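Local coordinates for protein serine protease inhibitor 4, isoform B (Drosophila melanogaster, PDB 4P0O) that probably inhibits serine proteases, and perhaps cysteine proteases, as a member of the serpin family, at residues 174-179 with 222-227; 187-192 with 375-380; 205-210 with 262-267; 228-233 with 364-369. All coordinates share one frame; numbering follows the deposited sequence.

Interaction 1 of 4, residues 174-179 with 222-227; sequences TWQHQF and ELPYKD
Trp-175 lies sandwiched between Tyr-225 and Leu-223, and this is the tight part of the contact. Tyr-225 lies over the rim of one face of the indole's six-membered ring, with Trp-175 CZ3 3.4 Å from Tyr-225 CE1. The planes are 12° from parallel but slid apart, and overlap is slight. Over the opposite face comes Leu-223, whose CB reaches Trp-175 CZ3 at 3.5 Å. Beside these rings the backbones form one bridge: Lys-226 N donates to Thr-174 O at 2.7 Å, and Gln-176 N to Pro-224 O at 3.0 Å.

The solvent side is looser. Gln-176 runs out extended, its CG opposite the backbone N (chi1 175°), and brings OE1 to 3.5 Å from Pro-224 CB, while water joins Thr-174 N to Lys-226 O. Replacing Tyr-225 by an alanine would probably remove the ring from that face of the indole and leave Thr-329 without this hydroxyl partner.

Trp-175 occupies the position of the breach tryptophan of serpins, just beyond strand 161-174. Its NE1 bonds to Asn-325 O, Tyr-225 meets Phe-171 edge-to-face, and Leu-223 continues the packing to strands 196-213 and 263-281.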
# COMPACT_ATOMS: atom_id res chain seq x y z
N THR A 174 12.27 -11.77 -7.80
CA THR A 174 13.15 -11.78 -8.95
C THR A 174 12.28 -11.76 -10.19
O THR A 174 11.26 -12.45 -10.22
CB THR A 174 14.04 -13.05 -8.94
OG1 THR A 174 14.82 -13.07 -7.74
CG2 THR A 174 14.94 -13.10 -10.15
N TRP A 175 12.64 -11.04 -11.22
CA TRP A 175 11.88 -11.09 -12.44
C TRP A 175 11.91 -12.50 -13.02
O TRP A 175 12.91 -13.14 -12.98
CB TRP A 175 12.38 -10.12 -13.51
CG TRP A 175 12.34 -8.69 -13.18
CD1 TRP A 175 13.38 -7.85 -13.14
CD2 TRP A 175 11.18 -7.91 -12.89
NE1 TRP A 175 12.97 -6.61 -12.82
CE2 TRP A 175 11.61 -6.61 -12.68
CE3 TRP A 175 9.82 -8.19 -12.78
CZ2 TRP A 175 10.74 -5.59 -12.34
CZ3 TRP A 175 8.97 -7.17 -12.47
CH2 TRP A 175 9.42 -5.90 -12.25
N GLN A 176 10.80 -12.93 -13.59
CA GLN A 176 10.79 -14.15 -14.35
C GLN A 176 11.72 -14.01 -15.54
O GLN A 176 12.48 -14.88 -15.84
CB GLN A 176 9.41 -14.49 -14.84
CG GLN A 176 9.44 -15.71 -15.72
CD GLN A 176 8.10 -16.24 -16.04
OE1 GLN A 176 7.11 -15.81 -15.50
NE2 GLN A 176 8.06 -17.19 -16.92
N HIS A 177 11.61 -12.88 -16.21
CA HIS A 177 12.53 -12.51 -17.27
C HIS A 177 13.36 -11.30 -16.85
O HIS A 177 12.93 -10.16 -17.00
CB HIS A 177 11.77 -12.20 -18.56
CG HIS A 177 10.87 -13.31 -19.01
ND1 HIS A 177 11.36 -14.52 -19.46
CD2 HIS A 177 9.52 -13.39 -19.10
CE1 HIS A 177 10.34 -15.30 -19.79
NE2 HIS A 177 9.22 -14.64 -19.58
N GLN A 178 14.57 -11.55 -16.35
CA GLN A 178 15.45 -10.47 -15.93
C GLN A 178 15.98 -9.65 -17.10
O GLN A 178 16.08 -10.15 -18.23
CB GLN A 178 16.63 -11.03 -15.15
CG GLN A 178 16.27 -11.59 -13.78
CD GLN A 178 17.49 -12.07 -13.03
OE1 GLN A 178 18.49 -11.35 -12.93
NE2 GLN A 178 17.44 -13.30 -12.54
N PHE A 179 16.31 -8.39 -16.82
CA PHE A 179 17.01 -7.54 -17.76
C PHE A 179 18.50 -7.81 -17.71
O PHE A 179 19.05 -8.11 -16.64
CB PHE A 179 16.78 -6.06 -17.46
CG PHE A 179 15.33 -5.65 -17.43
CD1 PHE A 179 14.54 -5.90 -16.32
CD2 PHE A 179 14.78 -4.96 -18.50
CE1 PHE A 179 13.22 -5.49 -16.28
CE2 PHE A 179 13.45 -4.54 -18.45
CZ PHE A 179 12.68 -4.81 -17.34
N GLU A 222 2.35 -6.57 -18.23
CA GLU A 222 2.55 -7.31 -16.99
C GLU A 222 3.93 -7.98 -16.99
O GLU A 222 4.29 -8.70 -17.93
CB GLU A 222 1.45 -8.36 -16.80
CG GLU A 222 1.62 -9.21 -15.53
CD GLU A 222 0.55 -10.30 -15.38
OE1 GLU A 222 0.30 -11.02 -16.35
OE2 GLU A 222 -0.02 -10.44 -14.28
N LEU A 223 4.68 -7.73 -15.92
CA LEU A 223 6.01 -8.30 -15.70
C LEU A 223 5.94 -9.28 -14.53
O LEU A 223 5.83 -8.86 -13.37
CB LEU A 223 7.04 -7.23 -15.39
CG LEU A 223 7.14 -6.06 -16.38
CD1 LEU A 223 8.29 -5.16 -15.97
CD2 LEU A 223 7.30 -6.55 -17.78
N PRO A 224 6.01 -10.59 -14.82
CA PRO A 224 5.83 -11.55 -13.73
C PRO A 224 7.07 -11.71 -12.86
O PRO A 224 8.19 -11.55 -13.37
CB PRO A 224 5.54 -12.87 -14.46
CG PRO A 224 5.48 -12.56 -15.90
CD PRO A 224 6.12 -11.24 -16.13
N TYR A 225 6.88 -12.02 -11.58
CA TYR A 225 7.99 -12.42 -10.72
C TYR A 225 8.13 -13.93 -10.75
O TYR A 225 7.14 -14.67 -10.74
CB TYR A 225 7.80 -11.92 -9.30
CG TYR A 225 7.81 -10.42 -9.24
CD1 TYR A 225 9.01 -9.72 -9.35
CD2 TYR A 225 6.64 -9.70 -9.16
CE1 TYR A 225 9.03 -8.32 -9.32
CE2 TYR A 225 6.64 -8.32 -9.13
CZ TYR A 225 7.85 -7.64 -9.22
OH TYR A 225 7.87 -6.27 -9.22
N LYS A 226 9.38 -14.36 -10.76
CA LYS A 226 9.77 -15.75 -10.83
C LYS A 226 9.15 -16.58 -9.70
O LYS A 226 9.02 -16.09 -8.58
CB LYS A 226 11.29 -15.86 -10.77
CG LYS A 226 11.83 -17.27 -11.00
CD LYS A 226 13.34 -17.30 -10.75
CE LYS A 226 13.95 -18.64 -11.13
NZ LYS A 226 15.34 -18.76 -10.61
N ASP A 227 8.76 -17.81 -10.02
CA ASP A 227 8.22 -18.76 -9.04
C ASP A 227 7.11 -18.17 -8.18
O ASP A 227 7.14 -18.27 -6.96
CB ASP A 227 9.34 -19.27 -8.14
CG ASP A 227 10.37 -20.08 -8.89
OD1 ASP A 227 10.02 -20.69 -9.91
OD2 ASP A 227 11.53 -20.11 -8.45
O HOH W 1 10.70 -14.16 -7.35
O HOH W 2 6.19 -16.27 -12.75
O HOH W 3 9.46 -10.85 -15.73

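Interaction 2 of 4, residues 187-192 with 375-380; sequences DTFHLD and GSVVRL
Side chains of Phe-189 and Leu-191 make the direct contacts with residues 377-380, and no direct hydrogen bond joins the segments. The aromatic component is a CH-pi contact: Leu-380 CD1 stands 4.1 Å from the centroid of the Phe-189 ring and only 12° off its normal, nearly central over one face. The phenyl group is carried there with CG anti to the backbone N (chi1 -176°), which sends it out from the strand.

Apolar contacts flank this pair. Val-377 CG1 approaches Phe-189 CZ obliquely at 3.9 Å, and one methyl of Leu-191, CD2, rests on the backbone of Arg-379, 3.5 Å from its CA.

Polar contact is indirect. The Val-378 carbonyl lies at the phenyl edge, its O 4.0 Å from Phe-189 CE2 in the ring plane. A water donates to Val-378 O at 2.6 Å and to Leu-191 O at 2.7 Å, linking the two backbones. Asn-33 hydrogen-bonds Val-378 N and Arg-379 O through its side chain.

Strand 185-190 is thus joined to the end of strand 370-377 and the loop that follows it by apolar burial rather than sheet pairing, and the price is Leu-380 N, buried with no partner.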
# COMPACT_ATOMS: atom_id res chain seq x y z
N ASP A 187 19.33 7.03 -20.92
CA ASP A 187 18.41 7.39 -21.97
C ASP A 187 17.40 8.41 -21.45
O ASP A 187 17.32 8.66 -20.24
CB ASP A 187 17.68 6.16 -22.51
CG ASP A 187 17.27 6.32 -23.97
OD1 ASP A 187 17.45 7.41 -24.55
OD2 ASP A 187 16.75 5.33 -24.54
N THR A 188 16.63 8.98 -22.36
CA THR A 188 15.80 10.12 -22.04
C THR A 188 14.48 9.72 -21.40
O THR A 188 13.76 8.87 -21.93
CB THR A 188 15.52 10.95 -23.29
OG1 THR A 188 16.76 11.27 -23.93
CG2 THR A 188 14.79 12.23 -22.93
N PHE A 189 14.21 10.31 -20.24
CA PHE A 189 12.91 10.22 -19.59
C PHE A 189 12.26 11.60 -19.65
O PHE A 189 12.84 12.59 -19.19
CB PHE A 189 13.03 9.76 -18.14
CG PHE A 189 11.70 9.57 -17.45
CD1 PHE A 189 11.01 8.37 -17.54
CD2 PHE A 189 11.12 10.60 -16.73
CE1 PHE A 189 9.79 8.20 -16.92
CE2 PHE A 189 9.89 10.44 -16.11
CZ PHE A 189 9.22 9.23 -16.21
N HIS A 190 11.07 11.66 -20.24
CA HIS A 190 10.39 12.93 -20.48
C HIS A 190 9.51 13.30 -19.30
O HIS A 190 8.51 12.64 -19.06
CB HIS A 190 9.53 12.86 -21.75
CG HIS A 190 10.31 12.54 -22.98
ND1 HIS A 190 10.70 13.50 -23.89
CD2 HIS A 190 10.79 11.36 -23.45
CE1 HIS A 190 11.39 12.93 -24.86
NE2 HIS A 190 11.46 11.63 -24.62
N LEU A 191 9.87 14.37 -18.60
CA LEU A 191 9.09 14.83 -17.45
C LEU A 191 7.83 15.54 -17.90
O LEU A 191 6.75 15.36 -17.34
CB LEU A 191 9.93 15.75 -16.57
CG LEU A 191 11.21 15.14 -16.02
CD1 LEU A 191 12.16 16.24 -15.58
CD2 LEU A 191 10.88 14.25 -14.87
N ASP A 192 7.99 16.37 -18.93
CA ASP A 192 6.90 17.05 -19.62
C ASP A 192 7.45 17.61 -20.93
O ASP A 192 8.54 17.22 -21.36
CB ASP A 192 6.26 18.15 -18.75
CG ASP A 192 7.22 19.29 -18.40
OD1 ASP A 192 8.23 19.53 -19.11
OD2 ASP A 192 6.93 20.01 -17.40
N GLY A 375 1.85 2.74 -7.33
CA GLY A 375 2.64 3.96 -7.43
C GLY A 375 2.64 4.59 -8.79
O GLY A 375 1.97 4.13 -9.73
N SER A 376 3.38 5.69 -8.88
CA SER A 376 3.59 6.42 -10.11
C SER A 376 5.04 6.87 -10.19
O SER A 376 5.68 7.15 -9.18
CB SER A 376 2.68 7.64 -10.19
OG SER A 376 3.03 8.52 -9.13
N VAL A 377 5.55 6.91 -11.41
CA VAL A 377 6.82 7.55 -11.68
C VAL A 377 6.54 8.80 -12.49
O VAL A 377 6.13 8.70 -13.62
CB VAL A 377 7.77 6.62 -12.43
CG1 VAL A 377 9.06 7.36 -12.78
CG2 VAL A 377 8.06 5.40 -11.58
N VAL A 378 6.74 9.97 -11.89
CA VAL A 378 6.50 11.23 -12.59
C VAL A 378 7.78 11.99 -12.78
O VAL A 378 7.88 12.84 -13.66
CB VAL A 378 5.48 12.13 -11.85
CG1 VAL A 378 4.20 11.32 -11.55
CG2 VAL A 378 6.06 12.71 -10.59
N ARG A 379 8.76 11.71 -11.94
CA ARG A 379 10.06 12.34 -12.11
C ARG A 379 11.20 11.43 -11.66
O ARG A 379 11.02 10.53 -10.84
CB ARG A 379 10.12 13.66 -11.35
CG ARG A 379 10.09 13.47 -9.85
CD ARG A 379 10.10 14.79 -9.11
NE ARG A 379 10.01 14.55 -7.67
CZ ARG A 379 9.97 15.50 -6.75
NH1 ARG A 379 10.02 16.78 -7.10
NH2 ARG A 379 9.88 15.17 -5.47
N LEU A 380 12.36 11.66 -12.23
CA LEU A 380 13.54 10.87 -11.90
C LEU A 380 14.71 11.81 -11.91
O LEU A 380 14.71 12.78 -12.66
CB LEU A 380 13.74 9.73 -12.90
CG LEU A 380 12.69 8.62 -12.85
CD1 LEU A 380 12.86 7.65 -14.00
CD2 LEU A 380 12.79 7.87 -11.53
O HOH W 4 6.41 14.67 -14.77

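Interaction 3 of 4, residues 205-210 with 262-267; sequences KERFRY and LYETKV
Arg-207 and Glu-264 form the salt bridge of this contact, crossing at about a right angle on one face of an antiparallel strand pair. Arg-207 NE lies 2.7 Å from Glu-264 OE1. It approaches that oxygen on the anti side, 22° out of the carboxylate plane, while OE1 lies near the guanidinium plane; NH2 adds a weak bond to the same oxygen. The two flat groups are turned 72° from each other, and one carboxylate oxygen takes both donors.

Next comes the backbone. Glu-206 with Val-267, Phe-208 with Thr-265 and Tyr-210 with Tyr-263 are hydrogen-bonded pairs, each closed by two N-H...O bonds; the backbone N atoms of Tyr-210 and Tyr-263 each donate to the other's O at 2.8 Å. Glu-206 OE1 also accepts from Arg-207 N.

Packing completes the contact. Tyr-263, its CG set between backbone N and carbonyl carbon (chi1 64°), presents a face to the edge of Tyr-210 in an offset edge-to-face pair with centroids 5.8 Å apart. Thr-265 CG2 touches Tyr-210 CB at 3.8 Å from alongside. At the end of the pair, Leu-262 CB lies 3.6 Å above the guanidinium plane of Arg-209, whose NH1 pairs with Glu-222.

The pairing belongs to serpin sheet C, where its long strand 196-213 runs on toward sheet B: Arg-209 bonds to strand 218-224, while Lys-266 bonds to Ile-352 of strand 352-355.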
# COMPACT_ATOMS: atom_id res chain seq x y z
N LYS A 205 13.77 -7.49 -24.76
CA LYS A 205 12.82 -8.04 -25.73
C LYS A 205 12.42 -9.45 -25.28
O LYS A 205 13.25 -10.33 -25.12
CB LYS A 205 13.43 -8.07 -27.13
CG LYS A 205 13.48 -6.71 -27.80
CD LYS A 205 14.75 -6.52 -28.64
CE LYS A 205 14.62 -5.32 -29.58
NZ LYS A 205 15.94 -4.78 -30.01
N GLU A 206 11.12 -9.65 -25.09
CA GLU A 206 10.64 -10.90 -24.52
C GLU A 206 9.14 -10.99 -24.75
O GLU A 206 8.52 -10.01 -25.16
CB GLU A 206 11.00 -10.96 -23.04
CG GLU A 206 10.62 -12.23 -22.32
CD GLU A 206 11.10 -13.48 -23.03
OE1 GLU A 206 10.24 -14.21 -23.57
OE2 GLU A 206 12.32 -13.73 -23.05
N ARG A 207 8.55 -12.15 -24.49
CA ARG A 207 7.11 -12.29 -24.55
C ARG A 207 6.48 -11.97 -23.19
O ARG A 207 6.83 -12.56 -22.16
CB ARG A 207 6.72 -13.70 -25.02
CG ARG A 207 6.98 -13.91 -26.51
CD ARG A 207 6.58 -15.29 -26.99
NE ARG A 207 5.13 -15.48 -27.00
CZ ARG A 207 4.32 -15.02 -27.95
NH1 ARG A 207 4.80 -14.35 -28.98
NH2 ARG A 207 3.01 -15.24 -27.86
N PHE A 208 5.58 -10.99 -23.20
CA PHE A 208 4.87 -10.55 -22.00
C PHE A 208 3.39 -10.44 -22.30
O PHE A 208 2.97 -10.19 -23.43
CB PHE A 208 5.37 -9.17 -21.52
CG PHE A 208 6.76 -9.17 -20.95
CD1 PHE A 208 7.04 -9.77 -19.73
CD2 PHE A 208 7.79 -8.53 -21.62
CE1 PHE A 208 8.32 -9.74 -19.20
CE2 PHE A 208 9.06 -8.49 -21.09
CZ PHE A 208 9.34 -9.10 -19.88
N ARG A 209 2.58 -10.59 -21.26
CA ARG A 209 1.17 -10.27 -21.37
C ARG A 209 0.99 -8.75 -21.46
O ARG A 209 1.53 -7.99 -20.65
CB ARG A 209 0.42 -10.87 -20.20
CG ARG A 209 0.62 -12.39 -20.18
CD ARG A 209 -0.11 -13.09 -19.07
NE ARG A 209 -1.52 -13.22 -19.38
CZ ARG A 209 -2.50 -12.64 -18.70
NH1 ARG A 209 -2.25 -11.88 -17.64
NH2 ARG A 209 -3.75 -12.84 -19.10
N TYR A 210 0.22 -8.35 -22.46
CA TYR A 210 0.10 -6.97 -22.91
C TYR A 210 -1.36 -6.64 -23.24
O TYR A 210 -2.12 -7.53 -23.62
CB TYR A 210 1.00 -6.78 -24.14
CG TYR A 210 0.63 -5.60 -25.01
CD1 TYR A 210 1.17 -4.34 -24.79
CD2 TYR A 210 -0.27 -5.74 -26.06
CE1 TYR A 210 0.82 -3.25 -25.57
CE2 TYR A 210 -0.61 -4.68 -26.85
CZ TYR A 210 -0.07 -3.43 -26.60
OH TYR A 210 -0.42 -2.37 -27.39
N LEU A 262 -5.36 -8.51 -20.87
CA LEU A 262 -3.98 -8.85 -21.23
C LEU A 262 -3.89 -10.12 -22.10
O LEU A 262 -4.64 -11.07 -21.89
CB LEU A 262 -3.13 -9.06 -19.98
CG LEU A 262 -2.97 -7.87 -19.02
CD1 LEU A 262 -2.38 -8.34 -17.68
CD2 LEU A 262 -2.11 -6.79 -19.62
N TYR A 263 -2.95 -10.14 -23.04
CA TYR A 263 -2.64 -11.34 -23.82
C TYR A 263 -1.15 -11.37 -24.15
O TYR A 263 -0.50 -10.33 -24.29
CB TYR A 263 -3.48 -11.38 -25.10
CG TYR A 263 -3.20 -10.24 -26.05
CD1 TYR A 263 -2.23 -10.37 -27.04
CD2 TYR A 263 -3.89 -9.03 -25.96
CE1 TYR A 263 -1.97 -9.34 -27.91
CE2 TYR A 263 -3.63 -8.00 -26.83
CZ TYR A 263 -2.67 -8.15 -27.81
OH TYR A 263 -2.39 -7.13 -28.68
N GLU A 264 -0.58 -12.57 -24.24
CA GLU A 264 0.85 -12.67 -24.42
C GLU A 264 1.26 -12.26 -25.83
O GLU A 264 0.64 -12.66 -26.82
CB GLU A 264 1.33 -14.10 -24.13
CG GLU A 264 2.83 -14.28 -24.26
CD GLU A 264 3.27 -15.70 -23.97
OE1 GLU A 264 3.77 -16.37 -24.90
OE2 GLU A 264 3.11 -16.15 -22.82
N THR A 265 2.33 -11.47 -25.92
CA THR A 265 2.85 -11.08 -27.22
C THR A 265 4.31 -10.66 -27.09
O THR A 265 4.81 -10.43 -25.99
CB THR A 265 1.99 -9.95 -27.83
OG1 THR A 265 2.21 -9.89 -29.24
CG2 THR A 265 2.32 -8.61 -27.20
N LYS A 266 4.98 -10.55 -28.23
CA LYS A 266 6.38 -10.18 -28.25
C LYS A 266 6.49 -8.67 -28.07
O LYS A 266 5.84 -7.92 -28.77
CB LYS A 266 7.05 -10.62 -29.55
CG LYS A 266 8.56 -10.60 -29.52
CD LYS A 266 9.18 -11.49 -30.58
CE LYS A 266 8.56 -11.28 -31.96
NZ LYS A 266 9.48 -11.63 -33.10
N VAL A 267 7.32 -8.25 -27.14
CA VAL A 267 7.42 -6.86 -26.78
C VAL A 267 8.86 -6.39 -26.69
O VAL A 267 9.70 -7.11 -26.21
CB VAL A 267 6.74 -6.62 -25.43
CG1 VAL A 267 6.95 -5.22 -24.93
CG2 VAL A 267 5.26 -6.95 -25.53

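Interaction 4 of 4, residues 228-233 with 364-369; sequences SDLSML and LVHQKD
Asp-229 and His-366 are brought together by their first torsions at the end of an antiparallel strand pair in serpin sheet B: the carboxylate carbon sits between its own backbone N and carbonyl carbon (chi1 49°), whereas the imidazole swings out with CG anti to the backbone N (chi1 174°). Asp-229 OD1 then meets the ring edge in its plane, 3.4 Å from His-366 CD2, with the carboxylate turned 74° from the ring. A water gathers their polar ends, lying 2.6 Å from both Asp-229 OD2 and His-366 NE2 and accepting from Gln-367 NE2.

Ser-231 and Val-365 form the hydrogen-bonded pair of the two strands, and Gln-367 N donates to Asp-229 O at 3.0 Å where the strands end. An ST turn precedes the first strand, Ser-228 OG accepting from Leu-230 N. After the second, Gln-367 and Lys-368 take up a type I' turn that leads into strand 370-377.

Leu-230 CD2 packs against His-366 CB at 3.7 Å, and the ring itself stacks edge-to-face with Tyr-85. A leucine in place of His-366 would probably leave the bridging water short of a partner and deprive Tyr-85 of an edge-to-face partner.

On the other face, the buried hydroxyl of Ser-231 is bonded to Glu-222. A second water donates to Ser-231 OG at 2.8 Å and accepts from Lys-368 N, while Val-365 CG2 presses to 3.2 Å from Ser-231 OG.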
# COMPACT_ATOMS: atom_id res chain seq x y z
N SER A 228 6.10 -17.59 -8.82
CA SER A 228 5.02 -16.94 -8.10
C SER A 228 3.87 -16.61 -9.04
O SER A 228 4.02 -16.76 -10.25
CB SER A 228 5.51 -15.65 -7.44
OG SER A 228 5.44 -14.57 -8.36
N ASP A 229 2.74 -16.20 -8.47
CA ASP A 229 1.67 -15.58 -9.25
C ASP A 229 1.59 -14.09 -8.87
O ASP A 229 0.52 -13.50 -8.81
CB ASP A 229 0.32 -16.28 -9.02
CG ASP A 229 -0.01 -16.46 -7.56
OD1 ASP A 229 0.72 -15.95 -6.70
OD2 ASP A 229 -1.03 -17.15 -7.28
N LEU A 230 2.76 -13.50 -8.61
CA LEU A 230 2.87 -12.06 -8.37
C LEU A 230 3.43 -11.41 -9.63
O LEU A 230 4.18 -12.03 -10.38
CB LEU A 230 3.76 -11.78 -7.15
CG LEU A 230 3.19 -12.26 -5.80
CD1 LEU A 230 4.30 -12.53 -4.78
CD2 LEU A 230 2.22 -11.25 -5.27
N SER A 231 3.07 -10.15 -9.86
CA SER A 231 3.56 -9.46 -11.05
C SER A 231 3.50 -7.95 -10.85
O SER A 231 2.84 -7.47 -9.94
CB SER A 231 2.74 -9.85 -12.29
OG SER A 231 1.39 -9.47 -12.15
N MET A 232 4.14 -7.18 -11.72
CA MET A 232 4.05 -5.73 -11.82
C MET A 232 3.28 -5.40 -13.08
O MET A 232 3.66 -5.82 -14.17
CB MET A 232 5.42 -5.07 -11.87
CG MET A 232 5.28 -3.54 -11.90
SD MET A 232 6.83 -2.66 -11.85
CE MET A 232 7.20 -2.81 -10.11
N LEU A 233 2.26 -4.68 -12.87
CA LEU A 233 1.47 -4.14 -13.97
C LEU A 233 1.89 -2.69 -14.23
O LEU A 233 1.85 -1.87 -13.32
CB LEU A 233 -0.03 -4.21 -13.65
CG LEU A 233 -1.00 -3.68 -14.72
CD1 LEU A 233 -1.06 -4.59 -15.94
CD2 LEU A 233 -2.41 -3.46 -14.11
N LEU A 364 1.81 -3.49 -8.05
CA LEU A 364 2.37 -4.80 -7.72
C LEU A 364 1.20 -5.63 -7.25
O LEU A 364 0.59 -5.32 -6.22
CB LEU A 364 3.46 -4.68 -6.65
CG LEU A 364 4.61 -5.67 -6.73
CD1 LEU A 364 5.71 -5.25 -5.76
CD2 LEU A 364 4.11 -7.09 -6.44
N VAL A 365 0.86 -6.64 -8.04
CA VAL A 365 -0.39 -7.39 -7.87
C VAL A 365 -0.21 -8.88 -7.61
O VAL A 365 0.72 -9.51 -8.11
CB VAL A 365 -1.30 -7.27 -9.10
CG1 VAL A 365 -1.79 -5.84 -9.25
CG2 VAL A 365 -0.58 -7.70 -10.34
N HIS A 366 -1.13 -9.41 -6.82
CA HIS A 366 -1.27 -10.83 -6.58
C HIS A 366 -2.44 -11.37 -7.41
O HIS A 366 -3.54 -10.82 -7.36
CB HIS A 366 -1.49 -11.07 -5.07
CG HIS A 366 -1.79 -12.49 -4.72
ND1 HIS A 366 -2.84 -12.85 -3.89
CD2 HIS A 366 -1.17 -13.64 -5.05
CE1 HIS A 366 -2.85 -14.16 -3.74
NE2 HIS A 366 -1.84 -14.67 -4.43
N GLN A 367 -2.20 -12.44 -8.16
CA GLN A 367 -3.26 -13.12 -8.94
C GLN A 367 -3.96 -12.14 -9.87
O GLN A 367 -5.15 -12.25 -10.11
CB GLN A 367 -4.29 -13.78 -8.01
CG GLN A 367 -3.87 -15.09 -7.42
CD GLN A 367 -5.00 -15.75 -6.63
OE1 GLN A 367 -6.18 -15.55 -6.91
NE2 GLN A 367 -4.63 -16.54 -5.63
N LYS A 368 -3.20 -11.18 -10.36
CA LYS A 368 -3.66 -10.19 -11.32
C LYS A 368 -4.73 -9.21 -10.82
O LYS A 368 -5.11 -8.31 -11.57
CB LYS A 368 -4.21 -10.88 -12.57
CG LYS A 368 -3.19 -11.71 -13.34
CD LYS A 368 -3.84 -12.43 -14.51
CE LYS A 368 -4.88 -11.56 -15.20
NZ LYS A 368 -5.29 -12.03 -16.53
N ASP A 369 -5.24 -9.37 -9.59
CA ASP A 369 -6.41 -8.56 -9.17
C ASP A 369 -6.30 -7.92 -7.78
O ASP A 369 -7.12 -7.06 -7.44
CB ASP A 369 -7.72 -9.40 -9.26
CG ASP A 369 -7.76 -10.59 -8.30
OD1 ASP A 369 -6.79 -10.86 -7.57
OD2 ASP A 369 -8.80 -11.29 -8.28
O HOH W 5 -0.20 -11.27 -10.66
O HOH W 6 -2.14 -17.24 -4.92

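How the interactions relate
Glu-222 ties three of the four contacts together: from interaction 1 it pairs with Arg-209 of interaction 3 through OE1 and with Ser-231 of interaction 4 through OE2. Interactions 1 and 4 share neighbouring strands, joined by Leu-223 N to Met-232 O. Interactions 3 and 4 both rest on antiparallel backbone pairing, but 4 lies nearer the centre of the chain and buries most of its strand residues, while 3 sits farthest out and carries an exposed salt bridge. Interaction 1 mixes a buried tryptophan, held between a tyrosine and a leucine, with a watered rim. Interaction 2 stands apart, touching none of the others and relying on apolar contacts with a single water link.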